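PDB 1V70: probable antibiotics synthesis protein from Thermus thermophilus, which is of unknown function but, as a metal-binding member of the cupin family, probably holds a metal ion inside its small beta-barrel. Local coordinates for residues E2-L6 with P21-S25; Y12-A18 with Y33-Q39; A40-H46 with G82-R88; S49-A55 with M75-A81. One frame throughout, in Å; residues are numbered along the deposited sequence.

The four contacts trace a cupin barrel of two antiparallel sheets. Interactions 1, 2 and 4 reach the same five-stranded sheet, whereas interaction 3 belongs to the other, built on strands 40-44 and 85-88. Along the chain, interactions 1 and 2 cross, and strands 18-25 and 28-35 are neighbours in the sheet. Interaction 4 is nested inside the loop closed by interaction 3, with centres about 10 Å apart, and K51 and Y53 meet H85 and Q41 where cupins usually hold their metal. Interaction 2 reaches both, with Y33 touching each and M17 and L35 also packing on interaction 3. Interaction 1 lies about 23 Å from interaction 3, centre to centre, and shares the subunit interface with interaction 4.

Interaction 1: residues E2-L6 with P21-S25; sequences EIKDL and PVFQS. With NA (sodium ion), chain B.
The ring of F23 has I3 N at its edge, near the plane, 4.1 Å from CE1. V22 CG1 sits over the centre of one ring face, 3.6 Å above the plane. F78 of the second subunit also meets this ring. E2 and F23 run past each other in opposite directions: E2 CB comes to 3.7 Å from F23 CE1, and the carboxylate is turned 67° from the ring plane. K4 CG approaches the same CE1 obliquely, while its bent chain (chi2 -75°) carries the amine away. The same V22 CG1 also meets L6 CD1 at 4.2 Å, the two side chains crossing at about a right angle. E2 OE1 accepts from water 2, a ligand of the sodium ion, and water 1, which accepts from Q24 N, lies within hydrogen-bonding distance of the same oxygen. The sodium takes V22 O at 2.3 Å and five waters, so E2 and Q24 touch it only through its water shell. V22 and F23 both face Y30, a classic beta bulge, and residues 2-5 pair with a strand of the second subunit, so the sheet runs on across the dimer interface, consistent with an exchange of N-terminal strands.

Interaction 2: residues Y12-A18 with Y33-Q39; sequences YNPEKMA and YALLPGQ
Strand 18-25 starts beside strand 28-35 at the edge of the larger cupin sheet, where A18 and A34 form an antiparallel hydrogen-bonded pair. A18 N donates to A34 O at 3.0 Å and A34 N returns the bond to A18 O, with the two CB atoms on the same face of the sheet. The Y12 ring reaches A34 from that side, its CE1 3.5 Å from A34 CB, while L36 CD2 packs against CD1 of the same ring. M17 lies alongside L35, its SD 3.7 Å from L35 CG. A bend at chi3 (79°) brings M17 CE over one face of the Y33 ring, offset toward the rim, a CH-pi contact that makes a Met-aromatic pair with the sulfur oblique to the ring. The loop before the strand is held by an Asx turn, N13 OD1 accepting from E15 N, and faces the type II turn L36-Q39. Q39 binds both: its extended side chain sends NE2 to N13 O at 2.8 Å, almost straight (162°) and in its own amide plane, while OE1 takes L36 N from above its carbonyl plane. Water 7 accepts from N13 N, within hydrogen-bonding distance of A34 O and Q39 OE1.

Interaction 3: residues A40-H46 with G82-R88; sequences AQKVHVH and GAPHGVR
H44, H46 and H85 turn their imidazoles into one cluster; their spacing matches the metal-binding histidines of the two cupin motifs, so this corresponds to the usual metal site, but no metal is seen among them, and the sodium ion is bound elsewhere. H44 and H85 are an antiparallel hydrogen-bonded pair with both CB atoms on the same face of the sheet; CG of each sits between backbone N and carbonyl carbon (chi1 65° in H44), which swings the ring towards the opposite strand. Those rings meet obliquely, centroids 4.1 Å apart and planes at 53°, with H85 CE1 over one face of H44. H46 joins from beyond: its side chain crosses that of H85 at about a right angle, its CD2 lies 3.5 Å from H85 CE1, and H44 ND1 stands over a face of the H46 ring. H85 NE2 is hydrogen-bonded to K51 NZ, and K51 stands where the motif spacing usually places a glutamate. Around the cluster, a beta bulge between Q41 and H44 shifts the pairing by one, and G86 lies against V43 there. Towards the H46 end of the contact, V45 CG2 runs alongside P84, 3.7 Å from its CG. The rotation of the H85 ring is fixed by ND1, which donates to A83 O at 3.0 Å, nearly straight at 172° and in both the ring and carbonyl planes.

Interaction 4: residues S49-A55 with M75-A81; sequences SDKVYYA and MAAFAPA
Strands 50-55 and 75-79 pair antiparallel in the larger cupin sheet, in regular register from K51-A79 to Y54-A76; 75-79 is the outermost strand within the chain, and the sheet runs on into the second subunit. Backbone hydrogen bonds carry the pairing. K51 and A79 exchange two, the shorter from A79 N to K51 O at 2.7 Å, Y53 and A77 exchange two more, and A55 N adds a fifth to M75 O. Water 10 lies between S49 O and A79 O, within hydrogen-bonding distance of each.

Apolar packing differs on the two faces. On the face with V52, Y54, A76 and F78, V52 CG2 lies 3.4 Å from F78 CD1, near the plane of the ring and at its edge, and A76 CB stands at the edge of the Y54 ring, 4.0 Å from CD1. This face meets the second subunit, whose Y30 packs on V52 and Y54. On the other face Y53, A77 and A79 turn into the barrel, touching strand 60-64, and Y53 sends its hydroxyl to Q41.

Among polar side chains, D50 has a double role. With CG beside its backbone N (chi1 -69°) the carboxylate comes obliquely to F78, planes 56° apart and CG 3.6 Å from CZ. OD2 is hydrogen-bonded to S25 and salt-bridged to R27, both of the second subunit, while OD1 accepts from A81 N at 2.8 Å, met nearly along its C-O axis.

Interaction 1: residues E2-L6 with P21-S25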
# COMPACT_ATOMS: atom_id res chain seq x y z
N GLU A 2 -14.35 -5.38 4.15
CA GLU A 2 -13.44 -6.37 3.62
C GLU A 2 -12.14 -6.20 4.35
O GLU A 2 -11.63 -5.10 4.50
CB GLU A 2 -13.25 -6.13 2.11
CG GLU A 2 -14.49 -6.46 1.27
CD GLU A 2 -14.23 -6.24 -0.22
OE1 GLU A 2 -13.25 -6.75 -0.73
OE2 GLU A 2 -15.06 -5.61 -0.87
N ILE A 3 -11.62 -7.30 4.87
CA ILE A 3 -10.38 -7.28 5.63
C ILE A 3 -9.63 -8.57 5.35
O ILE A 3 -10.23 -9.65 5.30
CB ILE A 3 -10.68 -7.10 7.14
CG1 ILE A 3 -9.37 -7.02 7.93
CG2 ILE A 3 -11.57 -8.23 7.63
CD1 ILE A 3 -9.56 -6.50 9.34
N LYS A 4 -8.33 -8.46 5.14
CA LYS A 4 -7.51 -9.62 4.82
C LYS A 4 -6.17 -9.60 5.52
O LYS A 4 -5.62 -8.53 5.80
CB LYS A 4 -7.26 -9.67 3.31
CG LYS A 4 -8.49 -9.85 2.43
CD LYS A 4 -9.01 -11.27 2.50
CE LYS A 4 -10.23 -11.45 1.61
NZ LYS A 4 -10.68 -12.87 1.60
N ASP A 5 -5.64 -10.78 5.79
CA ASP A 5 -4.31 -10.91 6.39
C ASP A 5 -3.45 -11.21 5.17
O ASP A 5 -3.48 -12.33 4.64
CB ASP A 5 -4.26 -12.09 7.37
CG ASP A 5 -2.90 -12.24 8.02
OD1 ASP A 5 -1.92 -11.68 7.48
OD2 ASP A 5 -2.80 -12.91 9.07
N LEU A 6 -2.71 -10.22 4.69
CA LEU A 6 -1.87 -10.39 3.51
C LEU A 6 -0.87 -11.53 3.64
O LEU A 6 -0.49 -12.14 2.64
CB LEU A 6 -1.15 -9.09 3.17
CG LEU A 6 -1.98 -8.03 2.43
CD1 LEU A 6 -3.26 -7.71 3.18
CD2 LEU A 6 -1.14 -6.78 2.24
N PRO A 21 -4.91 -10.68 -6.12
CA PRO A 21 -5.82 -9.58 -5.81
C PRO A 21 -6.23 -9.59 -4.34
O PRO A 21 -6.60 -10.63 -3.80
CB PRO A 21 -7.00 -9.85 -6.74
CG PRO A 21 -6.39 -10.58 -7.89
CD PRO A 21 -5.46 -11.53 -7.19
N VAL A 22 -6.15 -8.44 -3.69
CA VAL A 22 -6.55 -8.32 -2.29
C VAL A 22 -7.91 -7.63 -2.28
O VAL A 22 -8.90 -8.18 -1.81
CB VAL A 22 -5.51 -7.50 -1.48
CG1 VAL A 22 -5.94 -7.42 -0.02
CG2 VAL A 22 -4.14 -8.15 -1.59
N PHE A 23 -7.94 -6.41 -2.82
CA PHE A 23 -9.16 -5.62 -2.93
C PHE A 23 -9.18 -5.01 -4.33
O PHE A 23 -8.13 -4.80 -4.94
CB PHE A 23 -9.19 -4.45 -1.93
CG PHE A 23 -8.98 -4.86 -0.50
CD1 PHE A 23 -9.84 -5.76 0.12
CD2 PHE A 23 -7.93 -4.31 0.23
CE1 PHE A 23 -9.65 -6.10 1.46
CE2 PHE A 23 -7.74 -4.65 1.56
CZ PHE A 23 -8.60 -5.54 2.18
N GLN A 24 -10.37 -4.72 -4.83
CA GLN A 24 -10.48 -4.12 -6.16
C GLN A 24 -11.77 -3.33 -6.32
O GLN A 24 -12.81 -3.68 -5.78
CB GLN A 24 -10.37 -5.23 -7.22
CG GLN A 24 -11.57 -6.20 -7.27
CD GLN A 24 -11.56 -7.12 -6.06
OE1 GLN A 24 -12.20 -6.88 -5.05
NE2 GLN A 24 -10.84 -8.25 -6.23
N SER A 25 -11.67 -2.24 -7.07
CA SER A 25 -12.81 -1.38 -7.36
C SER A 25 -12.40 -0.62 -8.61
O SER A 25 -11.25 -0.71 -9.04
CB SER A 25 -13.06 -0.40 -6.21
OG SER A 25 -12.06 0.59 -6.16
NA NA B . -10.50 -9.85 -2.04
O HOH W 1 -12.65 -5.16 -2.88
O HOH W 2 -11.80 -8.99 -0.14
O HOH W 3 -9.86 -10.44 -4.45
O HOH W 4 -8.44 -11.45 -1.67
O HOH W 5 -12.41 -8.92 -3.52
O HOH W 6 -11.82 -12.10 -2.02

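Interaction 2: residues Y12-A18 with Y33-Q39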
# COMPACT_ATOMS: atom_id res chain seq x y z
N TYR A 12 3.04 -18.49 -4.35
CA TYR A 12 3.92 -18.38 -5.51
C TYR A 12 3.46 -19.25 -6.67
O TYR A 12 2.70 -20.20 -6.49
CB TYR A 12 5.35 -18.73 -5.09
CG TYR A 12 5.93 -17.72 -4.12
CD1 TYR A 12 6.51 -16.54 -4.57
CD2 TYR A 12 5.84 -17.93 -2.74
CE1 TYR A 12 6.97 -15.58 -3.68
CE2 TYR A 12 6.30 -16.97 -1.84
CZ TYR A 12 6.87 -15.80 -2.32
OH TYR A 12 7.32 -14.85 -1.43
N ASN A 13 3.93 -18.91 -7.86
CA ASN A 13 3.58 -19.63 -9.08
C ASN A 13 4.89 -20.00 -9.78
O ASN A 13 5.69 -19.12 -10.09
CB ASN A 13 2.74 -18.71 -9.98
CG ASN A 13 2.23 -19.41 -11.22
OD1 ASN A 13 2.89 -20.29 -11.77
ND2 ASN A 13 1.05 -19.00 -11.68
N PRO A 14 5.13 -21.30 -10.02
CA PRO A 14 6.37 -21.71 -10.68
C PRO A 14 6.47 -21.31 -12.15
O PRO A 14 7.57 -21.23 -12.71
CB PRO A 14 6.36 -23.23 -10.49
CG PRO A 14 4.91 -23.56 -10.53
CD PRO A 14 4.30 -22.47 -9.68
N GLU A 15 5.33 -21.04 -12.78
CA GLU A 15 5.27 -20.70 -14.21
C GLU A 15 5.58 -19.22 -14.49
O GLU A 15 6.24 -18.89 -15.46
CB GLU A 15 3.87 -21.05 -14.75
CG GLU A 15 3.72 -20.72 -16.24
CD GLU A 15 4.35 -21.80 -17.09
OE1 GLU A 15 5.48 -22.17 -16.84
OE2 GLU A 15 3.71 -22.24 -18.05
N LYS A 16 5.10 -18.32 -13.63
CA LYS A 16 5.31 -16.89 -13.83
C LYS A 16 4.98 -16.16 -12.54
O LYS A 16 4.47 -16.75 -11.60
CB LYS A 16 4.39 -16.39 -14.94
CG LYS A 16 2.91 -16.56 -14.62
CD LYS A 16 2.02 -15.97 -15.71
CE LYS A 16 0.55 -16.09 -15.34
NZ LYS A 16 -0.33 -15.50 -16.39
N MET A 17 5.27 -14.86 -12.51
CA MET A 17 4.97 -14.06 -11.33
C MET A 17 3.49 -14.17 -10.98
O MET A 17 2.63 -14.10 -11.85
CB MET A 17 5.31 -12.59 -11.58
CG MET A 17 4.88 -11.67 -10.45
SD MET A 17 5.15 -9.93 -10.82
CE MET A 17 3.76 -9.60 -11.87
N ALA A 18 3.21 -14.35 -9.69
CA ALA A 18 1.84 -14.45 -9.24
C ALA A 18 1.29 -13.08 -8.87
O ALA A 18 1.95 -12.29 -8.19
CB ALA A 18 1.76 -15.38 -8.02
N TYR A 33 2.24 -8.97 -5.38
CA TYR A 33 2.97 -9.59 -6.48
C TYR A 33 3.98 -10.49 -5.80
O TYR A 33 4.73 -10.04 -4.93
CB TYR A 33 3.74 -8.57 -7.33
CG TYR A 33 2.93 -7.75 -8.32
CD1 TYR A 33 3.58 -6.98 -9.28
CD2 TYR A 33 1.53 -7.72 -8.28
CE1 TYR A 33 2.87 -6.19 -10.17
CE2 TYR A 33 0.80 -6.92 -9.18
CZ TYR A 33 1.48 -6.16 -10.12
OH TYR A 33 0.80 -5.35 -11.00
N ALA A 34 3.99 -11.77 -6.18
CA ALA A 34 4.92 -12.73 -5.59
C ALA A 34 5.85 -13.19 -6.71
O ALA A 34 5.41 -13.82 -7.67
CB ALA A 34 4.16 -13.91 -5.00
N LEU A 35 7.13 -12.86 -6.57
CA LEU A 35 8.12 -13.20 -7.58
C LEU A 35 9.20 -14.16 -7.11
O LEU A 35 9.91 -13.90 -6.14
CB LEU A 35 8.82 -11.93 -8.09
CG LEU A 35 8.02 -10.81 -8.74
CD1 LEU A 35 7.31 -9.97 -7.69
CD2 LEU A 35 8.98 -9.92 -9.54
N LEU A 36 9.31 -15.30 -7.79
CA LEU A 36 10.35 -16.25 -7.48
C LEU A 36 11.57 -15.71 -8.22
O LEU A 36 11.44 -14.86 -9.11
CB LEU A 36 9.99 -17.64 -8.01
CG LEU A 36 8.82 -18.36 -7.33
CD1 LEU A 36 8.51 -19.66 -8.07
CD2 LEU A 36 9.16 -18.64 -5.88
N PRO A 37 12.78 -16.17 -7.87
CA PRO A 37 13.98 -15.68 -8.55
C PRO A 37 13.85 -15.83 -10.07
O PRO A 37 13.44 -16.88 -10.56
CB PRO A 37 15.08 -16.58 -7.98
CG PRO A 37 14.62 -16.80 -6.59
CD PRO A 37 13.14 -17.06 -6.75
N GLY A 38 14.17 -14.76 -10.79
CA GLY A 38 14.09 -14.79 -12.24
C GLY A 38 12.76 -14.34 -12.82
O GLY A 38 12.66 -14.08 -14.02
N GLN A 39 11.74 -14.23 -11.98
CA GLN A 39 10.43 -13.80 -12.47
C GLN A 39 10.34 -12.28 -12.54
O GLN A 39 11.16 -11.57 -11.94
CB GLN A 39 9.32 -14.38 -11.60
CG GLN A 39 9.32 -15.91 -11.60
CD GLN A 39 8.09 -16.49 -10.97
OE1 GLN A 39 7.58 -15.97 -9.97
NE2 GLN A 39 7.60 -17.60 -11.52
O HOH W 7 5.56 -16.61 -8.08
O HOH W 8 9.01 -18.74 -13.89

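Interaction 3: residues A40-H46 with G82-R88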
# COMPACT_ATOMS: atom_id res chain seq x y z
N ALA A 40 9.35 -11.79 -13.26
CA ALA A 40 9.21 -10.35 -13.42
C ALA A 40 7.88 -9.92 -14.00
O ALA A 40 7.13 -10.74 -14.55
CB ALA A 40 10.34 -9.84 -14.32
N GLN A 41 7.59 -8.64 -13.86
CA GLN A 41 6.47 -8.04 -14.48
C GLN A 41 7.04 -7.32 -15.64
O GLN A 41 7.87 -6.43 -15.51
CB GLN A 41 5.82 -7.03 -13.54
CG GLN A 41 4.60 -6.30 -14.27
CD GLN A 41 3.78 -5.45 -13.32
OE1 GLN A 41 4.26 -4.51 -12.69
NE2 GLN A 41 2.48 -5.77 -13.27
N LYS A 42 6.68 -7.72 -16.85
CA LYS A 42 7.24 -7.10 -18.04
C LYS A 42 6.97 -5.61 -18.05
O LYS A 42 5.97 -5.15 -17.49
CB LYS A 42 6.66 -7.72 -19.32
CG LYS A 42 6.79 -9.23 -19.42
CD LYS A 42 6.18 -9.73 -20.72
CE LYS A 42 6.23 -11.25 -20.82
NZ LYS A 42 5.45 -11.89 -19.73
N VAL A 43 7.86 -4.86 -18.68
CA VAL A 43 7.72 -3.42 -18.76
C VAL A 43 6.47 -3.06 -19.54
O VAL A 43 6.20 -3.63 -20.60
CB VAL A 43 8.94 -2.78 -19.45
CG1 VAL A 43 8.73 -1.28 -19.61
CG2 VAL A 43 10.19 -3.07 -18.64
N HIS A 44 5.69 -2.12 -19.02
CA HIS A 44 4.54 -1.68 -19.77
C HIS A 44 4.13 -0.28 -19.34
O HIS A 44 4.72 0.33 -18.46
CB HIS A 44 3.42 -2.68 -19.49
CG HIS A 44 3.03 -2.62 -18.04
ND1 HIS A 44 1.85 -2.11 -17.60
CD2 HIS A 44 3.73 -3.12 -16.93
CE1 HIS A 44 1.83 -2.31 -16.27
NE2 HIS A 44 2.94 -2.92 -15.84
N VAL A 45 3.16 0.26 -20.06
CA VAL A 45 2.70 1.62 -19.85
C VAL A 45 1.20 1.65 -19.61
O VAL A 45 0.43 1.01 -20.33
CB VAL A 45 3.00 2.52 -21.08
CG1 VAL A 45 2.37 3.89 -20.90
CG2 VAL A 45 4.50 2.66 -21.26
N HIS A 46 0.79 2.38 -18.57
CA HIS A 46 -0.63 2.55 -18.26
C HIS A 46 -0.94 3.97 -18.71
O HIS A 46 -0.38 4.93 -18.17
CB HIS A 46 -0.89 2.42 -16.76
CG HIS A 46 -0.84 1.02 -16.25
ND1 HIS A 46 -1.60 0.00 -16.78
CD2 HIS A 46 -0.13 0.47 -15.24
CE1 HIS A 46 -1.37 -1.12 -16.12
NE2 HIS A 46 -0.48 -0.86 -15.17
N GLY A 82 1.88 6.79 -17.96
CA GLY A 82 2.64 7.15 -19.14
C GLY A 82 4.09 6.70 -19.12
O GLY A 82 4.73 6.62 -20.16
N ALA A 83 4.61 6.41 -17.93
CA ALA A 83 5.99 5.97 -17.81
C ALA A 83 6.13 4.46 -17.92
O ALA A 83 5.38 3.71 -17.29
CB ALA A 83 6.57 6.43 -16.47
N PRO A 84 7.07 3.99 -18.76
CA PRO A 84 7.25 2.54 -18.90
C PRO A 84 7.78 2.05 -17.55
O PRO A 84 8.69 2.66 -16.98
CB PRO A 84 8.30 2.44 -20.01
CG PRO A 84 8.01 3.66 -20.85
CD PRO A 84 7.82 4.72 -19.79
N HIS A 85 7.21 0.97 -17.04
CA HIS A 85 7.66 0.46 -15.74
C HIS A 85 7.54 -1.05 -15.63
O HIS A 85 6.71 -1.67 -16.30
CB HIS A 85 6.84 1.11 -14.62
CG HIS A 85 5.39 0.78 -14.67
ND1 HIS A 85 4.52 1.38 -15.57
CD2 HIS A 85 4.66 -0.14 -14.00
CE1 HIS A 85 3.32 0.83 -15.44
NE2 HIS A 85 3.38 -0.09 -14.50
N GLY A 86 8.37 -1.63 -14.78
CA GLY A 86 8.34 -3.06 -14.57
C GLY A 86 9.15 -3.40 -13.34
O GLY A 86 9.75 -2.52 -12.72
N VAL A 87 9.15 -4.67 -12.96
CA VAL A 87 9.91 -5.12 -11.81
C VAL A 87 10.44 -6.52 -12.08
O VAL A 87 9.75 -7.35 -12.67
CB VAL A 87 9.05 -5.11 -10.51
CG1 VAL A 87 7.88 -6.08 -10.63
CG2 VAL A 87 9.90 -5.44 -9.31
N ARG A 88 11.68 -6.77 -11.66
CA ARG A 88 12.36 -8.04 -11.90
C ARG A 88 12.99 -8.57 -10.61
O ARG A 88 13.60 -7.83 -9.85
CB ARG A 88 13.47 -7.84 -12.93
CG ARG A 88 13.02 -7.09 -14.18
CD ARG A 88 14.10 -7.10 -15.28
NE ARG A 88 15.43 -6.90 -14.71
CZ ARG A 88 15.97 -5.66 -14.77
NH1 ARG A 88 15.26 -4.66 -15.28
NH2 ARG A 88 17.22 -5.45 -14.34
O HOH W 9 2.66 3.79 -16.95

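Interaction 4: residues S49-A55 with M75-A81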
# COMPACT_ATOMS: atom_id res chain seq x y z
N SER A 49 -3.18 5.46 -15.43
CA SER A 49 -3.13 4.94 -14.07
C SER A 49 -1.74 5.08 -13.48
O SER A 49 -0.74 4.89 -14.17
CB SER A 49 -3.52 3.45 -14.05
OG SER A 49 -4.86 3.25 -14.45
N ASP A 50 -1.67 5.43 -12.20
CA ASP A 50 -0.40 5.53 -11.51
C ASP A 50 -0.23 4.22 -10.75
O ASP A 50 -1.22 3.58 -10.40
CB ASP A 50 -0.39 6.69 -10.50
CG ASP A 50 -0.42 8.05 -11.15
OD1 ASP A 50 0.14 8.21 -12.25
OD2 ASP A 50 -1.00 8.98 -10.56
N LYS A 51 1.01 3.82 -10.52
CA LYS A 51 1.26 2.58 -9.79
C LYS A 51 2.37 2.78 -8.78
O LYS A 51 3.32 3.52 -9.01
CB LYS A 51 1.64 1.45 -10.76
CG LYS A 51 1.94 0.13 -10.07
CD LYS A 51 2.45 -0.92 -11.05
CE LYS A 51 1.38 -1.30 -12.05
NZ LYS A 51 1.90 -2.31 -13.01
N VAL A 52 2.24 2.13 -7.63
CA VAL A 52 3.26 2.20 -6.59
C VAL A 52 3.61 0.78 -6.14
O VAL A 52 2.72 -0.02 -5.83
CB VAL A 52 2.80 2.99 -5.35
CG1 VAL A 52 3.89 2.99 -4.29
CG2 VAL A 52 2.46 4.42 -5.74
N TYR A 53 4.91 0.48 -6.13
CA TYR A 53 5.42 -0.81 -5.69
C TYR A 53 6.00 -0.62 -4.29
O TYR A 53 6.76 0.33 -4.06
CB TYR A 53 6.58 -1.28 -6.57
CG TYR A 53 6.24 -1.57 -8.01
CD1 TYR A 53 5.62 -2.77 -8.39
CD2 TYR A 53 6.62 -0.69 -9.02
CE1 TYR A 53 5.39 -3.07 -9.73
CE2 TYR A 53 6.40 -0.97 -10.36
CZ TYR A 53 5.79 -2.17 -10.71
OH TYR A 53 5.61 -2.46 -12.04
N TYR A 54 5.67 -1.50 -3.36
CA TYR A 54 6.21 -1.45 -2.00
C TYR A 54 6.75 -2.84 -1.69
O TYR A 54 6.05 -3.84 -1.84
CB TYR A 54 5.12 -1.08 -0.99
CG TYR A 54 5.60 -1.16 0.45
CD1 TYR A 54 6.47 -0.22 0.97
CD2 TYR A 54 5.19 -2.21 1.27
CE1 TYR A 54 6.94 -0.31 2.29
CE2 TYR A 54 5.65 -2.32 2.59
CZ TYR A 54 6.52 -1.36 3.08
OH TYR A 54 6.97 -1.46 4.38
N ALA A 55 8.01 -2.91 -1.26
CA ALA A 55 8.62 -4.20 -0.95
C ALA A 55 8.29 -4.70 0.45
O ALA A 55 8.64 -4.06 1.45
CB ALA A 55 10.14 -4.13 -1.15
N MET A 75 10.85 -0.12 1.26
CA MET A 75 11.00 0.90 0.22
C MET A 75 9.85 0.86 -0.78
O MET A 75 9.32 -0.21 -1.08
CB MET A 75 12.32 0.70 -0.52
CG MET A 75 13.56 0.96 0.33
SD MET A 75 15.10 0.55 -0.52
CE MET A 75 15.13 1.80 -1.81
N ALA A 76 9.49 2.03 -1.28
CA ALA A 76 8.42 2.16 -2.27
C ALA A 76 8.88 3.00 -3.45
O ALA A 76 9.67 3.94 -3.28
CB ALA A 76 7.19 2.80 -1.62
N ALA A 77 8.39 2.66 -4.63
CA ALA A 77 8.73 3.38 -5.86
C ALA A 77 7.44 3.72 -6.60
O ALA A 77 6.52 2.89 -6.70
CB ALA A 77 9.63 2.52 -6.74
N PHE A 78 7.38 4.94 -7.13
CA PHE A 78 6.22 5.45 -7.84
C PHE A 78 6.41 5.44 -9.36
O PHE A 78 7.41 5.94 -9.87
CB PHE A 78 5.96 6.89 -7.38
CG PHE A 78 4.70 7.50 -7.93
CD1 PHE A 78 3.46 7.20 -7.37
CD2 PHE A 78 4.75 8.39 -9.00
CE1 PHE A 78 2.29 7.77 -7.87
CE2 PHE A 78 3.58 8.96 -9.51
CZ PHE A 78 2.35 8.65 -8.94
N ALA A 79 5.45 4.86 -10.08
CA ALA A 79 5.49 4.81 -11.54
C ALA A 79 4.28 5.60 -12.05
O ALA A 79 3.16 5.09 -12.07
CB ALA A 79 5.42 3.36 -12.02
N PRO A 80 4.50 6.85 -12.45
CA PRO A 80 3.40 7.68 -12.95
C PRO A 80 2.85 7.22 -14.29
O PRO A 80 3.56 6.63 -15.10
CB PRO A 80 4.02 9.07 -13.02
CG PRO A 80 5.44 8.78 -13.38
CD PRO A 80 5.78 7.59 -12.49
N ALA A 81 1.57 7.51 -14.52
CA ALA A 81 0.91 7.16 -15.77
C ALA A 81 1.74 7.64 -16.95
O ALA A 81 2.25 8.77 -16.95
CB ALA A 81 -0.48 7.78 -15.81
O HOH W 10 1.77 3.73 -14.18